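Long-range contacts in protein translation elongation factor 1A (Methanosarcina mazei, PDB 3WND), which probably acts as a SelB- and EF-Tu-like translation elongation factor and, in its GTP-bound form, binds cysteinyl-tRNA(Cys): residues I27-S32 with A98-C103; K72-L77 with Q361-Y366; L89-Q94 with G115-T120. All blocks are in the same frame, centred on the assembly; numbering follows the deposited sequence.

All three contacts are largely buried, but they join different elements. Interaction 3 lies within the central sheet of the GTPase domain and is made mainly by backbone hydrogen bonds between two parallel strands, with aliphatic side chains packing beside them. Interaction 1 carries strand 21-28 of that sheet onto helix 98-109; its Ile-27 is also bonded to Cys-90 of interaction 3, and its chemistry runs from apolar packing to a Glu-His hydrogen bond on the more exposed side. Interaction 2 spans two domains, setting helix 74-83 against the C-terminal beta domain through leucine, arginine and phenylalanine. It meets interaction 1 at the Glu-102 to Arg-362 salt bridge.

Interaction 1. Residues I27-S32 with A98-C103; sequences IGTEKS and AHTGEC
The end of strand 21-28 runs on into a loop that passes the first turns of helix 98-109, with the backbones closest at Thr-29 and His-99, whose CA atoms are 5.1 Å apart. At the buried end, Ile-27 CD1 reaches Cys-103 CB at 4.3 Å, apolar against apolar, and Cys-103 SG sits 4.0 Å from Gly-28 CA. Gly-28 has a positive phi (145°) at which a side chain would press on the preceding carbonyl. Further along, Thr-29 places its methyl CG2 3.4 Å from Thr-100 OG1 and turns OG1 to the carboxylate of Asp-97. Thr-100 OG1 bonds to Gly-95 O and also accepts from a water, 2.7 Å away, that takes the N-H of Thr-29, so this buried hydroxyl has two partners.

Gly-28 opens a GxxxxG segment consistent with the P-loop of GTPases, with Arg-34 in the lysine place. Ser-32 and the residues to Ser-36 bind GDP in this protein, although none is bound in this model. The type II turn from Thr-29 to Ser-32 is tied by Ser-32 OG, which donates to Thr-29 O at 2.8 Å.

Toward the solvent side, the chain of Glu-30 bends at its second torsion (chi2 104°) to bring OE1 to His-99 ND1, which donates at 2.9 Å. OE1 is met on its syn side, 24° out of the carboxylate plane, and the bond is moderately bent.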
loop_
_atom_site.group_PDB
_atom_site.type_symbol
_atom_site.label_atom_id
_atom_site.label_comp_id
_atom_site.label_asym_id
_atom_site.label_seq_id
_atom_site.Cartn_x
_atom_site.Cartn_y
_atom_site.Cartn_z
ATOM N N ILE A 27 -6.920 7.216 1.364
ATOM C CA ILE A 27 -6.086 7.750 2.397
ATOM C C ILE A 27 -6.314 9.248 2.572
ATOM O O ILE A 27 -6.893 9.958 1.685
ATOM C CB ILE A 27 -4.567 7.477 2.093
ATOM C CG1 ILE A 27 -4.106 8.264 0.848
ATOM C CG2 ILE A 27 -4.273 5.928 1.973
ATOM C CD1 ILE A 27 -2.555 8.321 0.722
ATOM N N GLY A 28 -5.784 9.761 3.644
ATOM C CA GLY A 28 -5.659 11.191 3.866
ATOM C C GLY A 28 -5.821 11.603 5.296
ATOM O O GLY A 28 -5.885 10.733 6.212
ATOM N N THR A 29 -5.804 12.908 5.509
ATOM C CA THR A 29 -5.819 13.534 6.850
ATOM C C THR A 29 -7.083 13.325 7.645
ATOM O O THR A 29 -8.069 12.685 7.174
ATOM C CB THR A 29 -5.465 15.071 6.704
ATOM O OG1 THR A 29 -5.106 15.597 8.003
ATOM C CG2 THR A 29 -6.585 15.879 6.051
ATOM N N GLU A 30 -7.033 13.752 8.922
ATOM C CA GLU A 30 -8.274 13.717 9.745
ATOM C C GLU A 30 -9.414 14.486 9.132
ATOM O O GLU A 30 -9.194 15.538 8.515
ATOM C CB GLU A 30 -8.022 14.324 11.133
ATOM C CG GLU A 30 -7.074 13.478 11.941
ATOM C CD GLU A 30 -5.638 14.051 12.052
ATOM O OE1 GLU A 30 -5.026 14.590 11.034
ATOM O OE2 GLU A 30 -5.092 13.919 13.199
ATOM N N LYS A 31 -10.642 14.004 9.360
ATOM C CA LYS A 31 -11.826 14.732 8.921
ATOM C C LYS A 31 -11.797 15.091 7.394
ATOM O O LYS A 31 -12.137 16.188 6.988
ATOM C CB LYS A 31 -12.058 16.010 9.768
ATOM C CG LYS A 31 -12.437 15.783 11.251
ATOM C CD LYS A 31 -11.891 16.895 12.164
ATOM C CE LYS A 31 -12.630 18.245 12.019
ATOM N NZ LYS A 31 -11.763 19.425 12.241
ATOM N N SER A 32 -11.319 14.145 6.578
ATOM C CA SER A 32 -11.278 14.330 5.147
ATOM C C SER A 32 -12.322 13.547 4.385
ATOM O O SER A 32 -12.295 13.554 3.178
ATOM C CB SER A 32 -9.865 13.989 4.623
ATOM O OG SER A 32 -9.690 12.591 4.855
ATOM N N ALA A 98 -0.827 19.279 8.009
ATOM C CA ALA A 98 0.456 18.557 8.206
ATOM C C ALA A 98 0.341 17.128 7.695
ATOM O O ALA A 98 1.297 16.607 7.056
ATOM C CB ALA A 98 0.811 18.553 9.677
ATOM N N HIS A 99 -0.842 16.518 7.884
ATOM C CA HIS A 99 -0.975 15.145 7.444
ATOM C C HIS A 99 -1.191 14.982 5.976
ATOM O O HIS A 99 -0.757 13.991 5.367
ATOM C CB HIS A 99 -1.952 14.333 8.290
ATOM C CG HIS A 99 -1.444 14.154 9.689
ATOM N ND1 HIS A 99 -2.160 14.464 10.742
ATOM C CD2 HIS A 99 -0.156 13.734 10.166
ATOM C CE1 HIS A 99 -1.454 14.166 11.901
ATOM N NE2 HIS A 99 -0.199 13.792 11.541
ATOM N N THR A 100 -1.866 15.956 5.363
ATOM C CA THR A 100 -1.961 15.911 3.885
ATOM C C THR A 100 -0.560 16.024 3.326
ATOM O O THR A 100 -0.181 15.297 2.400
ATOM C CB THR A 100 -2.788 17.092 3.444
ATOM O OG1 THR A 100 -4.130 16.853 3.834
ATOM C CG2 THR A 100 -2.714 17.222 1.916
ATOM N N GLY A 101 0.259 16.891 3.911
ATOM C CA GLY A 101 1.654 17.000 3.453
ATOM C C GLY A 101 2.441 15.677 3.657
ATOM O O GLY A 101 3.207 15.268 2.792
ATOM N N GLU A 102 2.279 15.066 4.814
ATOM C CA GLU A 102 2.959 13.785 5.130
ATOM C C GLU A 102 2.539 12.714 4.131
ATOM O O GLU A 102 3.374 11.913 3.625
ATOM C CB GLU A 102 2.618 13.370 6.554
ATOM C CG GLU A 102 3.441 12.130 6.970
ATOM C CD GLU A 102 3.133 11.778 8.403
ATOM O OE1 GLU A 102 1.957 11.554 8.736
ATOM O OE2 GLU A 102 4.091 11.802 9.224
ATOM N N CYS A 103 1.234 12.654 3.831
ATOM C CA CYS A 103 0.766 11.654 2.787
ATOM C C CYS A 103 1.381 11.895 1.410
ATOM O O CYS A 103 1.738 10.952 0.709
ATOM C CB CYS A 103 -0.785 11.739 2.612
ATOM S SG CYS A 103 -1.623 10.934 4.008
HETATM O O HOH W 1 -5.198 14.433 3.199
#

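Interaction 2. Residues K72-L77 with Q361-Y366; sequences KTLKSL and QRFAAY
Leu-74 meets Arg-362 and Phe-363 together, one methyl over the flat end of the arginine and both methyls against the phenylalanine ring. Its CD2 lies above the centre of the guanidinium face, 3.5 Å from Arg-362 CZ, while CD1 touches the aliphatic start of the same side chain, 3.8 Å from Arg-362 CB. The arginine chain bends at chi3 (-79°), which carries the group beneath the leucine. The carbonyl of Lys-72 stands at the guanidinium edge, in its plane, with O 3.5 Å from Arg-362 NH1.

Phe-363 approaches Leu-74 from the opposite direction. Leu-74 CD1 lies over one face of the ring, and CD2 comes within 3.8 Å of Phe-363 CE2. One turn along the helix, Leu-77 CD2 approaches obliquely, 4.1 Å from Phe-363 CZ. Branched Leu-74 suits its place, its methyls reaching both ring and guanidinium.

The contact joins helix 74-83 of the GTPase domain, which probably corresponds to the switch II helix of EF-Tu, to the C-terminal beta domain; Phe-363 also packs on Ala-106 and Leu-109 of helix 98-109. Arg-362 NH2 forms a salt bridge with Glu-102 and a hydrogen bond to Pro-71 O, so its charge is held at the domain boundary while a methyl lies over its flat face.

Each segment is also braced internally. Thr-73 is the N-cap of the helix, its OG1 accepting from Ser-76 N at 3.2 Å. The Gln-361 amide grips the backbone of Phe-363 twice: OE1 accepts from Phe-363 N at 2.9 Å, and NE2 donates to Phe-363 O, in the carbonyl plane on a lone pair.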
loop_
_atom_site.group_PDB
_atom_site.type_symbol
_atom_site.label_atom_id
_atom_site.label_comp_id
_atom_site.label_asym_id
_atom_site.label_seq_id
_atom_site.Cartn_x
_atom_site.Cartn_y
_atom_site.Cartn_z
ATOM N N LYS A 72 -2.810 8.225 13.197
ATOM C CA LYS A 72 -2.236 7.709 14.470
ATOM C C LYS A 72 -1.024 6.821 14.226
ATOM O O LYS A 72 0.010 7.009 14.884
ATOM C CB LYS A 72 -3.293 6.923 15.242
ATOM C CG LYS A 72 -2.788 6.259 16.538
ATOM C CD LYS A 72 -3.882 5.335 17.117
ATOM C CE LYS A 72 -3.779 3.854 16.674
ATOM N NZ LYS A 72 -5.055 3.186 16.247
ATOM N N THR A 73 -1.136 5.857 13.312
ATOM C CA THR A 73 0.004 4.992 12.994
ATOM C C THR A 73 0.360 5.143 11.478
ATOM O O THR A 73 -0.514 5.324 10.598
ATOM C CB THR A 73 -0.251 3.484 13.221
ATOM O OG1 THR A 73 -1.173 2.974 12.205
ATOM C CG2 THR A 73 -0.778 3.227 14.579
ATOM N N LEU A 74 1.642 4.973 11.190
ATOM C CA LEU A 74 2.098 4.813 9.804
ATOM C C LEU A 74 1.817 3.493 9.202
ATOM O O LEU A 74 1.564 3.382 8.000
ATOM C CB LEU A 74 3.610 5.084 9.717
ATOM C CG LEU A 74 4.016 6.508 10.177
ATOM C CD1 LEU A 74 5.525 6.725 9.989
ATOM C CD2 LEU A 74 3.219 7.670 9.592
ATOM N N LYS A 75 1.936 2.427 9.992
ATOM C CA LYS A 75 1.690 1.065 9.475
ATOM C C LYS A 75 0.339 0.974 8.740
ATOM O O LYS A 75 0.221 0.295 7.697
ATOM C CB LYS A 75 1.791 0.077 10.680
ATOM C CG LYS A 75 1.193 -1.322 10.463
ATOM C CD LYS A 75 1.304 -2.166 11.733
ATOM C CE LYS A 75 0.832 -3.641 11.477
ATOM N NZ LYS A 75 1.173 -4.635 12.560
ATOM N N SER A 76 -0.698 1.682 9.261
ATOM C CA SER A 76 -1.999 1.600 8.597
ATOM C C SER A 76 -1.863 2.144 7.171
ATOM O O SER A 76 -2.328 1.513 6.191
ATOM C CB SER A 76 -3.025 2.398 9.418
ATOM O OG SER A 76 -4.345 2.447 8.719
ATOM N N LEU A 77 -1.248 3.317 7.053
ATOM C CA LEU A 77 -1.086 3.921 5.730
ATOM C C LEU A 77 -0.208 3.073 4.799
ATOM O O LEU A 77 -0.523 2.856 3.636
ATOM C CB LEU A 77 -0.445 5.310 5.889
ATOM C CG LEU A 77 -0.135 6.095 4.590
ATOM C CD1 LEU A 77 -1.394 6.533 3.901
ATOM C CD2 LEU A 77 0.746 7.290 4.975
ATOM N N GLN A 361 6.298 15.401 10.533
ATOM C CA GLN A 361 6.280 14.751 9.201
ATOM C C GLN A 361 7.294 13.579 9.493
ATOM O O GLN A 361 8.461 13.799 9.654
ATOM C CB GLN A 361 6.786 15.737 8.147
ATOM C CG GLN A 361 6.568 15.279 6.684
ATOM C CD GLN A 361 7.332 14.020 6.340
ATOM O OE1 GLN A 361 6.732 12.898 6.333
ATOM N NE2 GLN A 361 8.652 14.168 6.090
ATOM N N ARG A 362 6.773 12.357 9.475
ATOM C CA ARG A 362 7.539 11.235 10.018
ATOM C C ARG A 362 8.369 10.480 8.985
ATOM O O ARG A 362 9.136 9.619 9.339
ATOM C CB ARG A 362 6.598 10.268 10.738
ATOM C CG ARG A 362 5.971 10.939 11.930
ATOM C CD ARG A 362 4.779 10.198 12.529
ATOM N NE ARG A 362 3.583 10.454 11.715
ATOM C CZ ARG A 362 2.376 9.987 12.007
ATOM N NH1 ARG A 362 2.135 9.198 13.108
ATOM N NH2 ARG A 362 1.384 10.282 11.174
ATOM N N PHE A 363 8.130 10.704 7.707
ATOM C CA PHE A 363 8.873 9.950 6.668
ATOM C C PHE A 363 10.190 10.593 6.382
ATOM O O PHE A 363 10.278 11.796 6.120
ATOM C CB PHE A 363 8.052 9.801 5.386
ATOM C CG PHE A 363 6.890 8.862 5.568
ATOM C CD1 PHE A 363 7.099 7.455 5.641
ATOM C CD2 PHE A 363 5.607 9.360 5.817
ATOM C CE1 PHE A 363 5.958 6.600 5.900
ATOM C CE2 PHE A 363 4.514 8.522 6.093
ATOM C CZ PHE A 363 4.684 7.130 6.087
ATOM N N ALA A 364 11.230 9.768 6.475
ATOM C CA ALA A 364 12.586 10.249 6.390
ATOM C C ALA A 364 13.302 9.949 5.087
ATOM O O ALA A 364 14.157 10.723 4.670
ATOM C CB ALA A 364 13.400 9.689 7.587
ATOM N N ALA A 365 13.022 8.802 4.502
ATOM C CA ALA A 365 13.880 8.326 3.415
ATOM C C ALA A 365 13.243 7.127 2.779
ATOM O O ALA A 365 12.427 6.445 3.429
ATOM C CB ALA A 365 15.287 7.913 3.910
ATOM N N TYR A 366 13.621 6.908 1.489
ATOM C CA TYR A 366 13.422 5.534 0.941
ATOM C C TYR A 366 14.782 4.958 0.634
ATOM O O TYR A 366 15.790 5.691 0.529
ATOM C CB TYR A 366 12.555 5.542 -0.329
ATOM C CG TYR A 366 13.164 6.133 -1.591
ATOM C CD1 TYR A 366 14.037 5.356 -2.412
ATOM C CD2 TYR A 366 12.925 7.426 -1.951
ATOM C CE1 TYR A 366 14.592 5.905 -3.592
ATOM C CE2 TYR A 366 13.464 7.971 -3.126
ATOM C CZ TYR A 366 14.336 7.192 -3.895
ATOM O OH TYR A 366 14.828 7.712 -5.048
#

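Interaction 3. Residues L89-Q94 with G115-T120; sequences LCIPPQ and GIIALT
One face of this two-strand piece of sheet carries Leu-89 and Ile-91 beside Ile-117 and Leu-119, and the other carries Cys-90 beside Ala-118; the two strand edges are joined by backbone hydrogen bonds. Leu-89 N donates to Ile-116 O at 2.9 Å, Ala-118 N to Leu-89 O at 2.8 Å, and Ile-91 N to Ala-118 O at 2.9 Å, the regular bonds of parallel strands. The last bond, Thr-120 N to Ile-91 O, is longer (3.2 Å) and more bent (137°). A water there donates to both Ile-91 O and Thr-120 O.

On the aliphatic face, Ile-91 CD1 meets Ile-117 CG2 at 3.7 Å. Ile-91 has CG1 beside its backbone N (chi1 -54°), from where the chain extends across to the neighbouring isoleucine. Ile-91 CB also lies 4.0 Å from Leu-119 CD2. Branched residues fill this layer, with Leu-119 continuing onto helix 127-140 and Leu-89 onto helix 98-109.

The strands are the two arms of a beta-alpha-beta crossover, 86-91 through helix 98-109 to 115-119, in the GTPase domain. Thr-120 begins a stretch that probably corresponds to the NKxD motif of EF-Tu, and Asp-123 in it binds GDP in this protein.

On the opposite face, small Cys-90 and Ala-118 suit a layer beside the nucleotide loop, where Cys-90 touches Ser-32. Thr-120 CG2 packs 3.9 Å from Cys-90 CB, while its OG1 bonds to the carbonyl of Ser-32. At the strand end, Pro-93 CD rests 3.4 Å from Thr-120 O.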
loop_
_atom_site.group_PDB
_atom_site.type_symbol
_atom_site.label_atom_id
_atom_site.label_comp_id
_atom_site.label_asym_id
_atom_site.label_seq_id
_atom_site.Cartn_x
_atom_site.Cartn_y
_atom_site.Cartn_z
ATOM N N LEU A 89 -6.200 10.126 -2.612
ATOM C CA LEU A 89 -5.804 11.013 -1.487
ATOM C C LEU A 89 -6.940 11.976 -1.257
ATOM O O LEU A 89 -7.286 12.742 -2.190
ATOM C CB LEU A 89 -4.478 11.708 -1.784
ATOM C CG LEU A 89 -4.116 12.828 -0.843
ATOM C CD1 LEU A 89 -3.949 12.257 0.623
ATOM C CD2 LEU A 89 -2.832 13.501 -1.358
ATOM N N CYS A 90 -7.539 11.881 -0.100
ATOM C CA CYS A 90 -8.745 12.720 0.196
ATOM C C CYS A 90 -8.271 14.009 0.877
ATOM O O CYS A 90 -7.607 13.975 1.861
ATOM C CB CYS A 90 -9.641 11.938 1.166
ATOM S SG CYS A 90 -10.355 10.497 0.416
ATOM N N ILE A 91 -8.601 15.138 0.246
ATOM C CA ILE A 91 -8.261 16.435 0.834
ATOM C C ILE A 91 -9.587 17.210 0.968
ATOM O O ILE A 91 -10.174 17.590 -0.067
ATOM C CB ILE A 91 -7.250 17.191 -0.060
ATOM C CG1 ILE A 91 -6.001 16.285 -0.320
ATOM C CG2 ILE A 91 -6.901 18.512 0.593
ATOM C CD1 ILE A 91 -4.963 16.837 -1.223
ATOM N N PRO A 92 -9.942 17.602 2.194
ATOM C CA PRO A 92 -11.171 18.385 2.403
ATOM C C PRO A 92 -10.912 19.911 2.171
ATOM O O PRO A 92 -9.767 20.315 1.990
ATOM C CB PRO A 92 -11.473 18.102 3.874
ATOM C CG PRO A 92 -10.057 18.043 4.524
ATOM C CD PRO A 92 -9.259 17.250 3.491
ATOM N N PRO A 93 -11.980 20.720 2.180
ATOM C CA PRO A 93 -11.748 22.148 1.880
ATOM C C PRO A 93 -10.808 22.703 2.971
ATOM O O PRO A 93 -10.881 22.316 4.170
ATOM C CB PRO A 93 -13.224 22.730 1.854
ATOM C CG PRO A 93 -14.030 21.522 1.420
ATOM C CD PRO A 93 -13.439 20.393 2.250
ATOM N N GLN A 94 -9.909 23.571 2.541
ATOM C CA GLN A 94 -8.902 24.141 3.388
ATOM C C GLN A 94 -8.091 23.076 4.094
ATOM O O GLN A 94 -7.589 23.282 5.216
ATOM C CB GLN A 94 -9.519 25.119 4.457
ATOM C CG GLN A 94 -10.291 26.316 3.866
ATOM C CD GLN A 94 -9.353 27.283 3.095
ATOM O OE1 GLN A 94 -8.104 27.294 3.318
ATOM N NE2 GLN A 94 -9.934 28.083 2.168
ATOM N N GLY A 115 -2.697 7.467 -9.109
ATOM C CA GLY A 115 -3.562 8.018 -8.063
ATOM C C GLY A 115 -4.494 9.101 -8.595
ATOM O O GLY A 115 -4.480 9.479 -9.819
ATOM N N ILE A 116 -5.316 9.549 -7.646
ATOM C CA ILE A 116 -6.360 10.545 -7.863
ATOM C C ILE A 116 -6.452 11.320 -6.541
ATOM O O ILE A 116 -6.267 10.755 -5.469
ATOM C CB ILE A 116 -7.746 9.896 -8.110
ATOM C CG1 ILE A 116 -7.608 8.876 -9.215
ATOM C CG2 ILE A 116 -8.806 10.996 -8.456
ATOM C CD1 ILE A 116 -8.866 7.938 -9.342
ATOM N N ILE A 117 -6.630 12.651 -6.669
ATOM C CA ILE A 117 -6.961 13.483 -5.529
ATOM C C ILE A 117 -8.440 13.640 -5.420
ATOM O O ILE A 117 -9.034 14.206 -6.395
ATOM C CB ILE A 117 -6.189 14.831 -5.542
ATOM C CG1 ILE A 117 -4.663 14.515 -5.429
ATOM C CG2 ILE A 117 -6.608 15.716 -4.373
ATOM C CD1 ILE A 117 -3.730 15.716 -5.523
ATOM N N ALA A 118 -9.061 13.236 -4.315
ATOM C CA ALA A 118 -10.487 13.482 -4.121
ATOM C C ALA A 118 -10.639 14.709 -3.242
ATOM O O ALA A 118 -10.179 14.694 -2.087
ATOM C CB ALA A 118 -11.121 12.276 -3.458
ATOM N N LEU A 119 -11.232 15.764 -3.785
ATOM C CA LEU A 119 -11.468 16.970 -3.052
ATOM C C LEU A 119 -12.868 16.814 -2.420
ATOM O O LEU A 119 -13.870 17.081 -3.010
ATOM C CB LEU A 119 -11.402 18.221 -3.954
ATOM C CG LEU A 119 -10.014 18.531 -4.514
ATOM C CD1 LEU A 119 -10.043 19.844 -5.377
ATOM C CD2 LEU A 119 -8.948 18.526 -3.416
ATOM N N THR A 120 -12.854 16.234 -1.219
ATOM C CA THR A 120 -14.087 15.730 -0.621
ATOM C C THR A 120 -14.937 16.891 -0.046
ATOM O O THR A 120 -14.521 18.070 0.041
ATOM C CB THR A 120 -13.727 14.768 0.544
ATOM O OG1 THR A 120 -12.760 15.409 1.358
ATOM C CG2 THR A 120 -13.067 13.481 -0.029
HETATM O O HOH W 2 -12.131 19.338 -0.730
#